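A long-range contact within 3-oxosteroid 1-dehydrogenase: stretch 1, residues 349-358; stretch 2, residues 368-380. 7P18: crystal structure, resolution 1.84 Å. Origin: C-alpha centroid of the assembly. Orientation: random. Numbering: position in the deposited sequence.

Stretch 1 (349-358) VNGKGQRFIN
Stretch 2 368-380: AAMYENHARSGSA

The side chain of Asn350 holds three things together at once: its own turn, the loop that leaves that turn, and the helix of stretch 2. Its chi1 is p (61°) and its chi2 is 20°. Asn350 ND2 donates to Asn373 OD1 at 3.0 Å, with a nearly straight N-H...O angle of 175°. Asn350 ND2 also donates to Gln354 OE1 at 3.2 Å. Asn350 OD1 accepts from Gln354 N at 3.1 Å and, weakly, from Lys352 N at 3.0 Å. This buried amide therefore has partners for both its nitrogen and its oxygen.

Stretch 1 makes a type I beta turn from Asn350 to Gly353. Gly353 N donates to Asn350 O at 3.0 Å, and Asn350 N donates to Gln354 O at 3.0 Å. Asn350 has phi/psi of -86/-175, Gly351 has -69/-20 and Lys352 has -82/4. Gly353 follows with positive phi, 67/21, which favours glycine.

Stretch 2 is helical from Ala368 to Ser377, and the helix begins earlier in the chain. Gly378 leaves helical geometry at 72/10. Gly378 N still donates to His374 O at 2.8 Å. Ser379 is extended in phi, at -150/50, and Ala380 lies at -126/-5. Two side chains hold this exit: Ser377 OG (chi1 p) accepts from Ser379 N at 3.0 Å, and His374 ND1 accepts from Ala380 N at 3.1 Å. Ser377 OG also donates to Asn373 OD1 at 3.0 Å, so that oxygen serves both Ser377 and Asn350.

The two stretches run in roughly opposite directions. The turn packs against the helix exit. The CA atoms of Asn350 and Ala380 are 4.7 Å apart, and those of Gly351 and Ser379 are 4.9 Å apart. Gly351 N donates to Ser379 O at 2.9 Å and makes a weak bond to Ser379 OG at 3.1 Å; Ser379 has chi1 p. There is no room for a side chain at Gly351: an ideal CB would lie 2.7 Å from Ser379 CB, a clash.

Farther along, Phe356 (-141/-7) and Ile357 (-148/141) point toward the helix. The CA atoms of Phe356 and Asn373 are 6.7 Å apart, and those of Ile357 and Ala369 are 6.5 Å apart. Phe356 has chi1 p and chi2 89°, and is the residue most covered by the other stretch. Ala380 CB sits over one face of its ring, 4.2 Å from Phe356 CZ. Phe356 CE1 reaches Met370 CG at 4.1 Å, and Phe356 CD1 lies 3.7 Å from Ala369 O. Ile357, chi1 t and chi2 p, places CD1 3.5 Å from Ala369 CB.

Asn373 has chi1 t and chi2 -100°. Asn373 ND2 lies 3.6 Å from Phe356 CB. Water 2 joins the stretches, donating to Gln354 OE1 at 3.1 Å and accepting from Asn373 ND2 at 3.1 Å. Lys352 is extended, m then t throughout. Water 1 accepts from Lys352 NZ at 3.0 Å and donates weakly to Arg376 O at 3.4 Å.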

# COMPACT_ATOMS: atom_id res chain seq x y z
N VAL A 349 -15.24 -1.41 17.91
CA VAL A 349 -15.46 -2.24 19.11
C VAL A 349 -15.22 -3.71 18.77
O VAL A 349 -15.35 -4.09 17.59
CB VAL A 349 -16.88 -2.04 19.69
CG1 VAL A 349 -17.06 -0.60 20.13
CG2 VAL A 349 -17.95 -2.49 18.70
N ASN A 350 -14.88 -4.46 19.81
CA ASN A 350 -14.83 -5.95 19.81
C ASN A 350 -16.23 -6.48 20.13
O ASN A 350 -17.19 -5.68 20.18
CB ASN A 350 -13.76 -6.48 20.78
CG ASN A 350 -13.98 -6.10 22.23
OD1 ASN A 350 -15.09 -5.75 22.62
ND2 ASN A 350 -12.95 -6.19 23.05
N GLY A 351 -16.37 -7.80 20.28
CA GLY A 351 -17.67 -8.45 20.49
C GLY A 351 -18.26 -8.12 21.85
O GLY A 351 -19.49 -8.29 22.01
N LYS A 352 -17.44 -7.67 22.79
CA LYS A 352 -17.89 -7.18 24.12
C LYS A 352 -18.36 -5.72 24.03
O LYS A 352 -18.66 -5.15 25.09
CB LYS A 352 -16.74 -7.35 25.11
CG LYS A 352 -16.39 -8.81 25.38
CD LYS A 352 -15.14 -8.98 26.22
CE LYS A 352 -15.01 -10.38 26.80
NZ LYS A 352 -13.86 -10.46 27.72
N GLY A 353 -18.38 -5.14 22.83
CA GLY A 353 -18.74 -3.73 22.58
C GLY A 353 -17.75 -2.72 23.15
O GLY A 353 -18.11 -1.54 23.32
N GLN A 354 -16.52 -3.13 23.42
CA GLN A 354 -15.50 -2.23 24.02
C GLN A 354 -14.55 -1.74 22.92
O GLN A 354 -14.21 -2.55 22.01
CB GLN A 354 -14.66 -2.94 25.09
CG GLN A 354 -15.43 -3.68 26.17
CD GLN A 354 -14.52 -4.73 26.78
OE1 GLN A 354 -13.78 -5.46 26.09
NE2 GLN A 354 -14.54 -4.84 28.09
N ARG A 355 -14.08 -0.50 23.04
CA ARG A 355 -12.98 0.03 22.20
C ARG A 355 -11.65 -0.59 22.63
O ARG A 355 -11.50 -0.88 23.84
CB ARG A 355 -12.93 1.56 22.24
CG ARG A 355 -14.13 2.22 21.58
CD ARG A 355 -14.09 3.73 21.76
NE ARG A 355 -12.93 4.33 21.11
CZ ARG A 355 -12.04 5.15 21.69
NH1 ARG A 355 -12.16 5.49 22.96
NH2 ARG A 355 -11.02 5.61 20.98
N PHE A 356 -10.69 -0.74 21.71
CA PHE A 356 -9.36 -1.35 22.05
C PHE A 356 -8.22 -0.64 21.32
O PHE A 356 -7.02 -0.98 21.62
CB PHE A 356 -9.33 -2.84 21.74
CG PHE A 356 -9.65 -3.23 20.32
CD1 PHE A 356 -8.66 -3.30 19.38
CD2 PHE A 356 -10.96 -3.48 19.93
CE1 PHE A 356 -8.96 -3.63 18.07
CE2 PHE A 356 -11.27 -3.78 18.62
CZ PHE A 356 -10.26 -3.86 17.68
N ILE A 357 -8.55 0.28 20.41
CA ILE A 357 -7.57 0.96 19.53
C ILE A 357 -8.04 2.37 19.23
O ILE A 357 -9.23 2.57 18.91
CB ILE A 357 -7.32 0.14 18.25
CG1 ILE A 357 -6.20 0.72 17.38
CG2 ILE A 357 -8.59 -0.08 17.41
CD1 ILE A 357 -4.83 0.74 18.03
N ASN A 358 -7.08 3.31 19.20
CA ASN A 358 -7.23 4.61 18.52
C ASN A 358 -7.78 4.36 17.12
O ASN A 358 -7.05 3.78 16.29
CB ASN A 358 -5.93 5.42 18.54
CG ASN A 358 -6.02 6.74 17.78
OD1 ASN A 358 -7.09 7.13 17.31
ND2 ASN A 358 -4.90 7.44 17.68
N ALA A 368 -2.41 -4.86 13.93
CA ALA A 368 -1.69 -5.51 15.04
C ALA A 368 -2.54 -5.47 16.31
O ALA A 368 -2.56 -6.47 17.03
CB ALA A 368 -0.36 -4.86 15.27
N ALA A 369 -3.26 -4.38 16.55
CA ALA A 369 -4.08 -4.20 17.76
C ALA A 369 -5.30 -5.13 17.68
O ALA A 369 -5.75 -5.54 18.76
CB ALA A 369 -4.51 -2.76 17.93
N MET A 370 -5.83 -5.39 16.49
CA MET A 370 -6.98 -6.36 16.34
C MET A 370 -6.52 -7.74 16.84
O MET A 370 -7.21 -8.35 17.68
CB MET A 370 -7.45 -6.45 14.89
CG MET A 370 -8.13 -5.19 14.37
SD MET A 370 -8.53 -5.25 12.67
CE MET A 370 -9.76 -6.56 12.59
N TYR A 371 -5.33 -8.17 16.43
CA TYR A 371 -4.76 -9.48 16.87
C TYR A 371 -4.48 -9.43 18.36
O TYR A 371 -4.75 -10.42 19.08
CB TYR A 371 -3.56 -9.89 16.02
CG TYR A 371 -3.91 -10.48 14.68
CD1 TYR A 371 -4.44 -11.77 14.58
CD2 TYR A 371 -3.78 -9.75 13.52
CE1 TYR A 371 -4.77 -12.31 13.34
CE2 TYR A 371 -4.08 -10.28 12.28
CZ TYR A 371 -4.63 -11.56 12.20
OH TYR A 371 -4.91 -12.05 10.97
N GLU A 372 -3.95 -8.33 18.86
CA GLU A 372 -3.60 -8.22 20.29
C GLU A 372 -4.88 -8.32 21.12
O GLU A 372 -4.89 -9.09 22.13
CB GLU A 372 -2.84 -6.92 20.58
CG GLU A 372 -2.20 -6.89 21.94
CD GLU A 372 -3.10 -6.59 23.12
OE1 GLU A 372 -4.22 -6.02 22.90
OE2 GLU A 372 -2.69 -6.92 24.28
N ASN A 373 -5.94 -7.60 20.75
CA ASN A 373 -7.20 -7.68 21.54
C ASN A 373 -7.89 -9.05 21.33
O ASN A 373 -8.48 -9.54 22.29
CB ASN A 373 -8.16 -6.55 21.21
CG ASN A 373 -9.32 -6.56 22.18
OD1 ASN A 373 -10.39 -7.05 21.85
ND2 ASN A 373 -9.08 -6.07 23.38
N HIS A 374 -7.80 -9.65 20.15
CA HIS A 374 -8.46 -10.94 19.83
C HIS A 374 -7.91 -12.03 20.77
O HIS A 374 -8.69 -12.86 21.20
CB HIS A 374 -8.30 -11.27 18.36
CG HIS A 374 -9.09 -12.44 17.92
ND1 HIS A 374 -10.46 -12.41 17.85
CD2 HIS A 374 -8.71 -13.68 17.53
CE1 HIS A 374 -10.91 -13.57 17.45
NE2 HIS A 374 -9.87 -14.36 17.21
N ALA A 375 -6.63 -11.93 21.14
CA ALA A 375 -5.95 -12.91 22.02
C ALA A 375 -6.51 -12.78 23.44
O ALA A 375 -6.56 -13.80 24.11
CB ALA A 375 -4.45 -12.72 21.96
N ARG A 376 -6.96 -11.60 23.85
CA ARG A 376 -7.58 -11.38 25.18
C ARG A 376 -9.09 -11.63 25.16
O ARG A 376 -9.59 -12.21 26.14
CB ARG A 376 -7.43 -9.93 25.63
CG ARG A 376 -6.00 -9.47 25.77
CD ARG A 376 -5.95 -8.01 26.17
NE ARG A 376 -4.56 -7.64 26.38
CZ ARG A 376 -3.87 -7.89 27.48
NH1 ARG A 376 -4.45 -8.46 28.53
NH2 ARG A 376 -2.60 -7.53 27.55
N SER A 377 -9.80 -11.12 24.16
CA SER A 377 -11.28 -11.01 24.14
C SER A 377 -11.90 -12.19 23.40
O SER A 377 -13.08 -12.50 23.66
CB SER A 377 -11.74 -9.70 23.51
OG SER A 377 -11.71 -9.76 22.07
N GLY A 378 -11.18 -12.75 22.43
CA GLY A 378 -11.70 -13.75 21.49
C GLY A 378 -12.65 -13.21 20.46
O GLY A 378 -13.23 -14.00 19.76
N SER A 379 -12.80 -11.89 20.32
CA SER A 379 -13.81 -11.31 19.42
C SER A 379 -13.35 -9.96 18.86
O SER A 379 -14.17 -9.04 18.87
CB SER A 379 -15.14 -11.17 20.15
OG SER A 379 -14.96 -10.36 21.31
N ALA A 380 -12.13 -9.84 18.33
CA ALA A 380 -11.64 -8.60 17.68
C ALA A 380 -11.14 -8.84 16.26
O ALA A 380 -10.78 -7.87 15.61
CB ALA A 380 -10.61 -7.97 18.56
O HOH W 1 -11.17 -9.33 27.16
O HOH W 2 -10.89 -6.68 25.84